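Local coordinates for protein PlzA (Borrelia burgdorferi, PDB 7MIE) that binds the bacterial second messenger c-di-GMP and probably acts as a signalling receptor, as expected of a PilZ-family protein of a tick-borne spirochaete, at residues K40-S45 and D160-Q165; Y72-D77 and E149-K154; N56-R61 and L79-Q84; S50-R55 and G156-L161. All blocks are in the same frame, centred on the assembly; numbering follows the deposited sequence. Where two conformers were deposited one is given.

Contacts 1, 2 and 4 divide one helix, 149-164, among them: contact 2 uses its first turns, contact 4 its middle and contact 1 its end. Contact 4 lies between the others, its centre about 7 Å from that of contact 2 and about 9 Å from that of contact 1. Contact 3 sits in the antiparallel sheet, its centre about 15 Å from that of contact 2, and is joined to it by the backbone pairing of Tyr72 N with Lys80 O at 2.8 Å. Only contact 1 touches c-di-GMP, through Gln165; the side chain of Leu158 in contact 4 is about 10 Å from bound c-di-GMP.

Contact 1 (K40-S45 and D160-Q165); sequences KEIKMS and DLKLGQ. With C2E (9,9'-[(2R,3R,3aS,5S,7aR,9R,10R,10aS,12S,14aR)-3,5,10,12-tetrahydroxy-5,12-dioxidooctahydro-2H,7H-difuro[3,2-d:3',2'-j][1,3,7,9,2,8]tetraoxadiphosphacyclododecine-2,9-diyl]bis(2-amino-1,9-dihydro-6H-purin-6-one)), chain C.
Lys162, in the last turn of its helix, reaches across to the backbone of Glu41. Its CG is anti to the backbone N (chi1 -174°) and the chain beyond is fully extended, which carries NZ to within 3.0 Å of Glu41 O. The C=O...NZ angle of 158° makes the approach nearly head-on, with NZ somewhat tilted from the carbonyl plane. On the way the methylenes run alongside Ile42, pointing the other way, and CD lies 4.0 Å from Ile42 CD1. Two waters also bond to NZ: one accepts from both NZ and Glu41 N, while the other makes a weak bond with NZ, accepts from Lys43 NZ and donates to Glu41 OE2. This second water bridges two ammonium groups whose nitrogens, Lys43 NZ and Lys162 NZ, are 4.3 Å apart; the nearby carboxylate probably eases their repulsion. Glu41 OE1 itself is held by Ser73 and Lys80.

Gln165, with positive phi, leaves the helix. Its side chain folds back, bent at its second torsion, and NE2 donates to Lys162 O at 2.9 Å, in the carbonyl plane and on a lone pair, with an N-H...O angle of 171°. Gln165 O takes a weak bond, 3.3 Å, from O2A of c-di-GMP, which Arg168 and Arg172 bind just downstream, spaced as in the RxxxR motif of PilZ proteins.

Strand 42-43 and the residue after it pair with strand 65-74 through Ile42-Ile74 and Met44-Tyr72 backbone bonds, while Ile42 also packs on Leu158 and Leu159, so helix 149-164 lies against this edge of the sheet.

Contact 2 (Y72-D77 and E149-K154); sequences YSISMD and EEIAIK
Two apolar pairs join the segments, Ile74 with Ile151 and Met76 with Ala152. In the first, the side chains cross at about a right angle, with Ile74 CD1 at 4.1 Å from Ile151 CG2. The ethyl branch of Ile74 stands anti to the backbone N (chi1 -171°), extending the residue toward the helix. In the second pair Met76 CE lies 4.1 Å from Ala152 CB. Here the CB bond of Met76 does not aim at the helix, and the bends at chi2 and chi3 bring CE round to it. Consistent with the small size of the alanine, the CA atoms of Met76 and Ala152 come within 5.9 Å, nearest of the register.

A methyl-to-carbonyl contact accompanies this packing. Met76 CE is 3.2 Å from Ala152 O and SD is 3.7 Å from the same oxygen, so the end of the thioether touches the carbonyl oxygen as well as the alanine methyl. No hydrogen bond links the segments.

Two serines turn to other partners: Ser73 OG bonds to Glu41 OE1 and Ser75 OG to Lys40 O. Around the contact, Ile74 and Met76 both also touch Val155, and Met76 meets Tyr33 of helix 26-36.

Just upstream, strand 65-74 carries a classic bulge, Tyr72 and Ser73 sharing Lys80 as partner. The helix packs by its apolar side against the end of this strand, at the margin of the curled antiparallel sheet of the PilZN3 domain.

Contact 3 (N56-R61 and L79-Q84); sequences NTIEMR and LKLIFQ
Ile58 meets the strand 79-84 with both of its branches. From CB, which points toward the other strand, the side chain divides. Because CG1 is anti to the backbone N (chi1 -172°), CG2 sits between the backbone N and the carbonyl carbon. That methyl does the closest touching: it lies 3.7 Å from Leu81 CD1 and 3.8 Å from Leu81 CD2, seated against the fork of the leucine, whose side chain crosses that of Ile58 at about a right angle. CG1 leads on to CD1, and chi2 of 147°, off a staggered value, turns the tip to Leu79, where CD1 meets Leu79 CD1 at a looser 4.5 Å.

Two residues on, Met60 makes its contact at the root of the side chain: CB is 3.9 Å from Phe83 CZ, coming obliquely to the ring. Beyond CB the methionine bends at chi2 and chi3, and it also packs on Leu141 of strand 134-143, as does Leu81.

The side chain between Ile58 and Met60, that of Glu59, points away from this interior. Its OE2 forms a salt bridge with Arg61, accepting a hydrogen bond from NH2 at 3.0 Å, with the oxygen in the guanidinium plane but the donor well out of the carboxylate plane; Thr66 OG1 also bonds to OE2.

The strand axes come within 8.9 Å at 81°, and no hydrogen bond joins them, since strand 65-74 pairs with both. Such near-orthogonal packing of alternate, inward-facing residues is that of a strongly curled antiparallel sheet closing on an apolar interior, consistent with the barrel-like fold of PilZ-type domains.

Contact 4 (S50-R55 and G156-L161); sequences SFLNLR and GKLLDL
Leu158 makes every approach within 4.5 Å from helix 156-161, meeting two consecutive residues, Phe51 and Leu52, while the backbones stay well apart: the nearest CA atoms, of Phe51 and Leu158, are 10.0 Å from each other. The CD1 methyl of Leu158 touches both residues, at 4.0 Å from Leu52 CD2 and 4.1 Å from Phe51 CD2. Its CG makes the closest approach to Phe51, 4.0 Å from CE2, oblique to the ring.

Phe51 spans its share of the gap by holding CG anti to the backbone N (chi1 174°), so the ring extends toward the second helix, and the two side chains pass alongside one another, pointing opposite ways. The aromatic is largely solvent-exposed and forms the outer part of the contact, whereas Leu52 and Leu158 are buried. Leu158 also touches Ile42, which places this packing next to strand 42-43.

Directly after these residues helix 46-52 ends in a Schellman motif. Asn53 is its C-prime residue with positive phi, Leu54 N bonds to Asn49 O, and the Asn53 N to Ser50 O bond is weak at 3.2 Å. Leu54 then turns inward onto Ile71 and Ile74.

Lys154, one turn before Leu158, donates through NZ to Phe51 O and makes a cation-pi contact with the Phe51 ring. With no hydrogen bond between the two segments, the apolar touches probably fix spacing more than direction, with the lysine bond adding a directional element; its charge near the C-terminal end of helix 46-52 is probably favourable to that helix's dipole.

Contact 1 (K40-S45 and D160-Q165)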
# COMPACT_ATOMS: atom_id res chain seq x y z
N LYS A 40 -13.07 0.65 -2.26
CA LYS A 40 -12.20 0.61 -1.10
C LYS A 40 -11.05 -0.37 -1.32
O LYS A 40 -11.15 -1.23 -2.18
CB LYS A 40 -13.00 0.19 0.14
CG LYS A 40 -14.18 1.12 0.44
CD LYS A 40 -13.83 2.59 0.57
CE LYS A 40 -15.07 3.38 1.01
NZ LYS A 40 -14.70 4.81 1.13
N GLU A 41 -9.95 -0.22 -0.58
CA GLU A 41 -8.80 -1.07 -0.84
C GLU A 41 -8.04 -1.35 0.45
O GLU A 41 -8.15 -0.60 1.44
CB GLU A 41 -7.85 -0.38 -1.85
CG GLU A 41 -7.18 0.88 -1.25
CD GLU A 41 -6.32 1.81 -2.12
OE1 GLU A 41 -5.96 1.41 -3.24
OE2 GLU A 41 -5.95 2.92 -1.62
N ILE A 42 -7.15 -2.37 0.40
CA ILE A 42 -6.21 -2.63 1.47
C ILE A 42 -4.81 -2.53 0.88
O ILE A 42 -4.49 -3.24 -0.08
CB ILE A 42 -6.45 -4.06 2.01
CG1 ILE A 42 -7.88 -4.26 2.59
CG2 ILE A 42 -5.36 -4.42 3.03
CD1 ILE A 42 -8.16 -3.36 3.82
N LYS A 43 -4.01 -1.58 1.41
CA LYS A 43 -2.61 -1.43 0.99
C LYS A 43 -1.78 -2.61 1.48
O LYS A 43 -1.98 -3.12 2.58
CB LYS A 43 -2.00 -0.08 1.39
CG LYS A 43 -2.67 1.08 0.67
CD LYS A 43 -2.12 2.47 0.93
CE LYS A 43 -2.28 2.93 2.36
NZ LYS A 43 -3.71 3.17 2.75
N MET A 44 -0.78 -3.04 0.67
CA MET A 44 -0.03 -4.24 1.01
C MET A 44 1.11 -3.94 1.99
O MET A 44 1.73 -2.87 1.96
CB MET A 44 0.54 -4.91 -0.25
CG MET A 44 -0.52 -5.12 -1.30
SD MET A 44 -1.94 -6.16 -0.74
CE MET A 44 -1.06 -7.69 -0.73
N SER A 45 1.35 -4.90 2.89
CA SER A 45 2.49 -4.91 3.81
C SER A 45 2.84 -6.37 4.07
O SER A 45 2.07 -7.27 3.70
CB SER A 45 2.15 -4.19 5.10
OG SER A 45 1.34 -5.05 5.92
N ASP A 160 -13.66 -4.97 6.55
CA ASP A 160 -14.48 -4.78 7.74
C ASP A 160 -13.67 -4.13 8.86
O ASP A 160 -14.15 -3.20 9.50
CB ASP A 160 -14.94 -6.12 8.30
CG ASP A 160 -16.07 -6.78 7.55
OD1 ASP A 160 -16.81 -6.07 6.79
OD2 ASP A 160 -16.23 -8.02 7.77
N LEU A 161 -12.45 -4.59 9.05
CA LEU A 161 -11.60 -4.02 10.10
C LEU A 161 -11.20 -2.59 9.76
O LEU A 161 -11.19 -1.72 10.64
CB LEU A 161 -10.36 -4.89 10.29
CG LEU A 161 -10.65 -6.31 10.77
CD1 LEU A 161 -9.32 -7.06 10.93
CD2 LEU A 161 -11.41 -6.29 12.10
N LYS A 162 -10.89 -2.33 8.49
CA LYS A 162 -10.58 -0.96 8.10
C LYS A 162 -11.76 -0.03 8.32
O LYS A 162 -11.56 1.09 8.80
CB LYS A 162 -10.08 -0.93 6.63
CG LYS A 162 -9.59 0.45 6.21
CD LYS A 162 -8.94 0.42 4.79
CE LYS A 162 -8.42 1.82 4.46
NZ LYS A 162 -7.81 1.85 3.10
N LEU A 163 -12.98 -0.47 7.98
CA LEU A 163 -14.18 0.34 8.19
C LEU A 163 -14.38 0.66 9.68
O LEU A 163 -14.75 1.78 10.04
CB LEU A 163 -15.43 -0.40 7.68
CG LEU A 163 -16.79 0.21 8.03
CD1 LEU A 163 -16.92 1.62 7.42
CD2 LEU A 163 -17.91 -0.67 7.49
N GLY A 164 -14.18 -0.33 10.53
CA GLY A 164 -14.45 -0.16 11.95
C GLY A 164 -13.49 0.80 12.65
O GLY A 164 -13.89 1.44 13.62
N GLN A 165 -12.20 0.83 12.24
CA GLN A 165 -11.26 1.72 12.91
C GLN A 165 -11.14 1.42 14.40
O GLN A 165 -10.98 2.33 15.22
CB GLN A 165 -11.67 3.19 12.70
CG GLN A 165 -11.43 3.62 11.26
CD GLN A 165 -9.95 3.56 10.96
OE1 GLN A 165 -9.16 4.24 11.62
NE2 GLN A 165 -9.55 2.74 10.00
P1 C2E C . -7.10 6.29 15.65
O2P C2E C . -6.66 6.47 17.04
O1P C2E C . -8.01 7.28 14.98
O5' C2E C . -5.74 6.40 14.81
C5' C2E C . -5.83 6.41 13.37
C4' C2E C . -4.50 6.05 12.78
O4' C2E C . -3.49 6.97 13.25
C3' C2E C . -3.95 4.67 13.18
O3' C2E C . -4.55 3.71 12.32
C2' C2E C . -2.47 4.87 12.73
O2' C2E C . -2.40 4.82 11.32
C1' C2E C . -2.22 6.33 13.14
N9 C2E C . -1.54 6.43 14.43
C8 C2E C . -2.02 6.84 15.65
N7 C2E C . -1.12 6.80 16.59
C5 C2E C . 0.01 6.29 15.95
C6 C2E C . 1.29 5.99 16.46
O6 C2E C . 1.66 6.06 17.65
N1 C2E C . 2.13 5.47 15.46
C2 C2E C . 1.78 5.30 14.14
N2 C2E C . 2.70 4.79 13.29
N3 C2E C . 0.57 5.58 13.65
C4 C2E C . -0.25 6.07 14.62
P11 C2E C . -4.49 2.16 12.79
O21 C2E C . -5.01 1.42 11.60
O11 C2E C . -3.08 1.88 13.23
O5A C2E C . -5.44 2.14 14.09
C5A C2E C . -6.86 2.19 13.82
C4A C2E C . -7.59 2.47 15.10
O4A C2E C . -7.38 1.38 16.03
C3A C2E C . -7.08 3.70 15.85
O3A C2E C . -7.68 4.84 15.24
C2A C2E C . -7.54 3.38 17.27
O2A C2E C . -8.93 3.62 17.45
C1A C2E C . -7.22 1.88 17.33
N91 C2E C . -5.91 1.56 17.86
C81 C2E C . -4.81 1.12 17.17
N71 C2E C . -3.78 0.93 17.96
C51 C2E C . -4.23 1.25 19.24
C61 C2E C . -3.57 1.23 20.50
O61 C2E C . -2.42 0.89 20.80
N11 C2E C . -4.43 1.64 21.53
C21 C2E C . -5.72 2.06 21.37
N21 C2E C . -6.36 2.42 22.50
N31 C2E C . -6.36 2.04 20.21
C41 C2E C . -5.55 1.65 19.18
O HOH W 1 -10.17 2.13 1.28
O HOH W 2 -5.99 3.47 1.06

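Contact 2 (Y72-D77 and E149-K154)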
# COMPACT_ATOMS: atom_id res chain seq x y z
N TYR A 72 0.31 -2.96 -5.16
CA TYR A 72 0.20 -1.80 -4.27
C TYR A 72 -0.96 -1.99 -3.28
O TYR A 72 -0.78 -1.77 -2.07
CB TYR A 72 -0.08 -0.56 -5.14
CG TYR A 72 -0.49 0.66 -4.36
CD1 TYR A 72 0.46 1.50 -3.79
CD2 TYR A 72 -1.84 0.99 -4.24
CE1 TYR A 72 0.08 2.65 -3.11
CE2 TYR A 72 -2.23 2.14 -3.57
CZ TYR A 72 -1.27 2.96 -3.01
OH TYR A 72 -1.66 4.08 -2.34
N SER A 73 -2.14 -2.38 -3.79
CA SER A 73 -3.29 -2.61 -2.91
C SER A 73 -4.20 -3.64 -3.56
O SER A 73 -4.08 -3.89 -4.76
CB SER A 73 -4.07 -1.30 -2.64
OG SER A 73 -4.76 -0.85 -3.81
N ILE A 74 -5.11 -4.18 -2.74
CA ILE A 74 -6.06 -5.17 -3.21
C ILE A 74 -7.46 -4.79 -2.78
O ILE A 74 -7.64 -4.25 -1.68
CB ILE A 74 -5.62 -6.56 -2.73
CG1 ILE A 74 -6.46 -7.67 -3.38
CG2 ILE A 74 -5.67 -6.65 -1.20
CD1 ILE A 74 -5.78 -9.05 -3.28
N SER A 75 -8.44 -5.16 -3.61
CA SER A 75 -9.83 -4.81 -3.36
C SER A 75 -10.67 -6.06 -3.62
O SER A 75 -10.13 -7.14 -3.84
CB SER A 75 -10.26 -3.68 -4.22
OG SER A 75 -9.55 -2.46 -3.94
N MET A 76 -12.01 -5.96 -3.50
CA MET A 76 -12.80 -7.18 -3.61
C MET A 76 -12.80 -7.77 -5.02
O MET A 76 -12.87 -9.01 -5.17
CB MET A 76 -14.27 -6.90 -3.24
CG MET A 76 -14.43 -6.73 -1.74
SD MET A 76 -13.78 -8.06 -0.70
CE MET A 76 -14.46 -9.53 -1.46
N ASP A 77 -12.76 -6.90 -6.03
CA ASP A 77 -12.79 -7.48 -7.37
C ASP A 77 -11.81 -6.79 -8.29
O ASP A 77 -11.94 -6.85 -9.52
CB ASP A 77 -14.21 -7.57 -7.94
CG ASP A 77 -14.92 -6.24 -7.95
OD1 ASP A 77 -14.26 -5.23 -8.28
OD2 ASP A 77 -16.12 -6.22 -7.55
N GLU A 149 -11.49 -17.53 -4.11
CA GLU A 149 -12.42 -17.19 -3.04
C GLU A 149 -11.71 -17.10 -1.69
O GLU A 149 -12.12 -16.26 -0.88
CB GLU A 149 -13.62 -18.14 -3.05
CG GLU A 149 -14.56 -17.91 -4.24
CD GLU A 149 -15.90 -18.66 -4.14
OE1 GLU A 149 -15.89 -19.83 -3.74
OE2 GLU A 149 -16.97 -18.04 -4.42
N GLU A 150 -10.66 -17.91 -1.44
CA GLU A 150 -9.94 -17.90 -0.17
C GLU A 150 -9.31 -16.53 0.07
O GLU A 150 -9.34 -16.02 1.20
CB GLU A 150 -8.90 -19.04 -0.10
CG GLU A 150 -7.69 -18.83 -1.01
CD GLU A 150 -6.47 -19.74 -0.84
OE1 GLU A 150 -5.50 -19.35 -0.07
OE2 GLU A 150 -6.44 -20.80 -1.51
N ILE A 151 -8.89 -15.86 -1.02
CA ILE A 151 -8.29 -14.53 -0.90
C ILE A 151 -9.40 -13.48 -0.75
O ILE A 151 -9.32 -12.65 0.16
CB ILE A 151 -7.37 -14.24 -2.10
CG1 ILE A 151 -6.14 -15.15 -1.98
CG2 ILE A 151 -6.96 -12.78 -2.09
CD1 ILE A 151 -5.24 -15.13 -3.16
N ALA A 152 -10.43 -13.55 -1.59
CA ALA A 152 -11.53 -12.59 -1.56
C ALA A 152 -12.20 -12.46 -0.18
O ALA A 152 -12.45 -11.36 0.31
CB ALA A 152 -12.55 -12.94 -2.64
N ILE A 153 -12.49 -13.59 0.48
CA ILE A 153 -13.15 -13.55 1.79
C ILE A 153 -12.25 -12.90 2.84
O ILE A 153 -12.72 -12.12 3.67
CB ILE A 153 -13.62 -14.97 2.21
CG1 ILE A 153 -14.57 -14.89 3.39
CG2 ILE A 153 -12.46 -15.91 2.50
CD1 ILE A 153 -15.95 -14.50 2.88
N LYS A 154 -10.92 -13.09 2.73
CA LYS A 154 -10.02 -12.47 3.68
C LYS A 154 -9.87 -10.97 3.42
O LYS A 154 -9.77 -10.20 4.36
CB LYS A 154 -8.64 -13.11 3.53
CG LYS A 154 -8.54 -14.49 4.19
CD LYS A 154 -7.11 -15.00 4.02
CE LYS A 154 -6.96 -16.36 4.68
NZ LYS A 154 -5.66 -16.94 4.28

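Contact 3 (N56-R61 and L79-Q84)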
# COMPACT_ATOMS: atom_id res chain seq x y z
N ASN A 56 3.96 -10.61 -3.25
CA ASN A 56 3.66 -9.26 -3.65
C ASN A 56 4.11 -9.01 -5.09
O ASN A 56 3.77 -8.00 -5.65
CB ASN A 56 4.22 -8.22 -2.67
CG ASN A 56 3.23 -7.10 -2.40
OD1 ASN A 56 2.02 -7.34 -2.33
ND2 ASN A 56 3.74 -5.87 -2.38
N THR A 57 4.89 -9.93 -5.64
CA THR A 57 5.36 -9.83 -7.02
C THR A 57 4.35 -10.55 -7.88
O THR A 57 3.82 -11.60 -7.52
CB THR A 57 6.78 -10.39 -7.12
OG1 THR A 57 7.62 -9.46 -6.45
CG2 THR A 57 7.27 -10.48 -8.56
N ILE A 58 4.08 -10.01 -9.09
CA ILE A 58 3.04 -10.61 -9.89
C ILE A 58 3.44 -10.48 -11.37
O ILE A 58 3.89 -9.42 -11.76
CB ILE A 58 1.73 -9.89 -9.63
CG1 ILE A 58 0.58 -10.62 -10.30
CG2 ILE A 58 1.75 -8.38 -9.94
CD1 ILE A 58 -0.66 -10.44 -9.46
N GLU A 59 3.12 -11.51 -12.15
CA GLU A 59 3.38 -11.48 -13.59
C GLU A 59 2.13 -11.06 -14.36
O GLU A 59 1.03 -11.60 -14.13
CB GLU A 59 3.82 -12.88 -14.02
CG GLU A 59 4.36 -12.86 -15.44
CD GLU A 59 4.76 -14.23 -16.00
OE1 GLU A 59 4.72 -15.24 -15.26
OE2 GLU A 59 5.18 -14.26 -17.20
N MET A 60 2.28 -10.11 -15.30
CA MET A 60 1.21 -9.77 -16.21
C MET A 60 1.57 -10.27 -17.61
O MET A 60 2.70 -10.07 -18.03
CB MET A 60 1.09 -8.25 -16.28
CG MET A 60 0.50 -7.73 -17.58
SD MET A 60 -1.29 -7.71 -17.47
CE MET A 60 -1.37 -6.41 -16.23
N ARG A 61 0.61 -10.92 -18.30
CA ARG A 61 0.79 -11.36 -19.67
C ARG A 61 -0.20 -10.64 -20.57
O ARG A 61 -1.40 -10.54 -20.27
CB ARG A 61 0.38 -12.82 -19.80
CG ARG A 61 1.50 -13.80 -19.55
CD ARG A 61 2.38 -13.91 -20.79
NE ARG A 61 3.19 -14.62 -19.86
CZ ARG A 61 3.27 -15.93 -19.76
NH1 ARG A 61 2.64 -16.70 -20.64
NH2 ARG A 61 4.03 -16.46 -18.82
N LEU A 79 -7.42 -5.02 -8.23
CA LEU A 79 -6.23 -4.71 -7.46
C LEU A 79 -5.44 -3.63 -8.20
O LEU A 79 -5.75 -3.31 -9.34
CB LEU A 79 -5.47 -6.01 -7.19
CG LEU A 79 -4.56 -6.59 -8.29
CD1 LEU A 79 -3.98 -7.95 -7.83
CD2 LEU A 79 -5.29 -6.74 -9.62
N LYS A 80 -4.47 -3.05 -7.50
CA LYS A 80 -3.65 -2.01 -8.09
C LYS A 80 -2.20 -2.50 -8.15
O LYS A 80 -1.67 -3.00 -7.16
CB LYS A 80 -3.70 -0.70 -7.28
CG LYS A 80 -5.04 0.00 -7.36
CD LYS A 80 -5.05 1.37 -6.66
CE LYS A 80 -6.47 1.80 -6.39
NZ LYS A 80 -6.46 3.06 -5.60
N LEU A 81 -1.60 -2.33 -9.32
CA LEU A 81 -0.26 -2.85 -9.57
C LEU A 81 0.67 -1.72 -10.01
O LEU A 81 0.24 -0.82 -10.75
CB LEU A 81 -0.27 -3.92 -10.67
CG LEU A 81 -1.14 -5.17 -10.46
CD1 LEU A 81 -0.78 -6.24 -11.53
CD2 LEU A 81 -0.88 -5.77 -9.06
N ILE A 82 1.94 -1.83 -9.57
CA ILE A 82 2.99 -0.88 -9.96
C ILE A 82 3.88 -1.53 -11.02
O ILE A 82 4.40 -2.65 -10.83
CB ILE A 82 3.85 -0.50 -8.74
CG1 ILE A 82 3.03 0.31 -7.72
CG2 ILE A 82 5.13 0.25 -9.18
CD1 ILE A 82 3.68 0.28 -6.31
N PHE A 83 4.07 -0.77 -12.11
CA PHE A 83 5.04 -1.13 -13.14
C PHE A 83 5.90 0.07 -13.49
O PHE A 83 5.49 1.22 -13.35
CB PHE A 83 4.31 -1.59 -14.42
CG PHE A 83 3.55 -2.89 -14.31
CD1 PHE A 83 4.22 -4.11 -14.37
CD2 PHE A 83 2.18 -2.88 -14.09
CE1 PHE A 83 3.51 -5.30 -14.25
CE2 PHE A 83 1.48 -4.07 -13.96
CZ PHE A 83 2.15 -5.27 -14.06
N GLN A 84 7.07 -0.21 -14.08
CA GLN A 84 7.84 0.89 -14.66
C GLN A 84 7.03 1.54 -15.79
O GLN A 84 6.26 0.87 -16.47
CB GLN A 84 9.12 0.39 -15.33
CG GLN A 84 10.09 -0.21 -14.33
CD GLN A 84 11.34 -0.73 -15.02
OE1 GLN A 84 11.28 -1.40 -16.05
NE2 GLN A 84 12.48 -0.41 -14.44

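Contact 4 (S50-R55 and G156-L161)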
# COMPACT_ATOMS: atom_id res chain seq x y z
N SER A 50 1.41 -12.14 4.28
CA SER A 50 1.47 -13.36 5.08
C SER A 50 0.08 -13.91 5.34
O SER A 50 -0.19 -15.11 5.15
CB SER A 50 2.15 -13.08 6.39
OG SER A 50 3.53 -13.04 6.18
N PHE A 51 -0.82 -13.04 5.81
CA PHE A 51 -2.20 -13.45 6.07
C PHE A 51 -2.89 -14.01 4.83
O PHE A 51 -3.54 -15.07 4.86
CB PHE A 51 -2.98 -12.27 6.68
CG PHE A 51 -4.45 -12.50 6.87
CD1 PHE A 51 -4.92 -13.46 7.78
CD2 PHE A 51 -5.40 -11.73 6.21
CE1 PHE A 51 -6.29 -13.67 7.94
CE2 PHE A 51 -6.77 -11.92 6.41
CZ PHE A 51 -7.23 -12.89 7.28
N LEU A 52 -2.76 -13.26 3.70
CA LEU A 52 -3.44 -13.66 2.47
C LEU A 52 -2.72 -14.82 1.78
O LEU A 52 -3.33 -15.42 0.91
CB LEU A 52 -3.50 -12.47 1.49
CG LEU A 52 -4.26 -11.22 1.96
CD1 LEU A 52 -4.23 -10.16 0.81
CD2 LEU A 52 -5.72 -11.52 2.31
N ASN A 53 -1.47 -15.13 2.18
CA ASN A 53 -0.63 -16.10 1.47
C ASN A 53 -0.54 -15.69 -0.01
O ASN A 53 -0.81 -16.49 -0.90
CB ASN A 53 -1.21 -17.52 1.53
CG ASN A 53 -0.18 -18.57 1.11
OD1 ASN A 53 0.98 -18.26 0.94
ND2 ASN A 53 -0.61 -19.81 0.97
N LEU A 54 -0.12 -14.45 -0.22
CA LEU A 54 -0.03 -13.92 -1.57
C LEU A 54 1.30 -13.21 -1.70
O LEU A 54 1.64 -12.37 -0.87
CB LEU A 54 -1.29 -13.04 -1.77
CG LEU A 54 -1.39 -12.30 -3.08
CD1 LEU A 54 -1.57 -13.31 -4.21
CD2 LEU A 54 -2.59 -11.33 -2.99
N ARG A 55 2.15 -13.64 -2.67
CA ARG A 55 3.41 -12.97 -2.95
C ARG A 55 3.10 -11.58 -3.52
O ARG A 55 2.10 -11.39 -4.21
CB ARG A 55 4.09 -13.73 -4.12
CG ARG A 55 5.59 -13.53 -4.27
CD ARG A 55 6.13 -14.52 -5.33
NE ARG A 55 5.82 -15.95 -5.11
CZ ARG A 55 6.32 -16.97 -5.83
NH1 ARG A 55 5.98 -18.23 -5.57
NH2 ARG A 55 7.17 -16.73 -6.82
N GLY A 156 -12.26 -9.16 2.31
CA GLY A 156 -13.48 -8.58 2.89
C GLY A 156 -13.38 -8.43 4.41
O GLY A 156 -13.75 -7.38 4.96
N LYS A 157 -12.76 -9.41 5.06
CA LYS A 157 -12.58 -9.30 6.50
C LYS A 157 -11.66 -8.14 6.87
O LYS A 157 -11.86 -7.45 7.88
CB LYS A 157 -12.05 -10.63 7.06
CG LYS A 157 -13.08 -11.75 6.99
CD LYS A 157 -12.51 -13.12 7.31
CE LYS A 157 -13.57 -14.12 7.72
NZ LYS A 157 -12.92 -15.34 8.27
N LEU A 158 -10.59 -7.94 6.08
CA LEU A 158 -9.70 -6.81 6.30
C LEU A 158 -10.42 -5.49 6.05
O LEU A 158 -10.20 -4.52 6.80
CB LEU A 158 -8.48 -6.89 5.36
CG LEU A 158 -7.51 -8.04 5.69
CD1 LEU A 158 -6.54 -8.23 4.52
CD2 LEU A 158 -6.76 -7.76 6.99
N LEU A 159 -11.31 -5.44 5.04
CA LEU A 159 -12.07 -4.21 4.81
C LEU A 159 -13.06 -3.94 5.96
O LEU A 159 -13.22 -2.80 6.33
CB LEU A 159 -12.79 -4.26 3.46
CG LEU A 159 -11.86 -4.19 2.25
CD1 LEU A 159 -12.55 -4.70 1.00
CD2 LEU A 159 -11.36 -2.73 2.08
N ASP A 160 -13.66 -4.97 6.55
CA ASP A 160 -14.48 -4.78 7.74
C ASP A 160 -13.67 -4.13 8.86
O ASP A 160 -14.15 -3.20 9.50
CB ASP A 160 -14.94 -6.12 8.30
CG ASP A 160 -16.07 -6.78 7.55
OD1 ASP A 160 -16.81 -6.07 6.79
OD2 ASP A 160 -16.23 -8.02 7.77
N LEU A 161 -12.45 -4.59 9.05
CA LEU A 161 -11.60 -4.02 10.10
C LEU A 161 -11.20 -2.59 9.76
O LEU A 161 -11.19 -1.72 10.64
CB LEU A 161 -10.36 -4.89 10.29
CG LEU A 161 -10.65 -6.31 10.77
CD1 LEU A 161 -9.32 -7.06 10.93
CD2 LEU A 161 -11.41 -6.29 12.10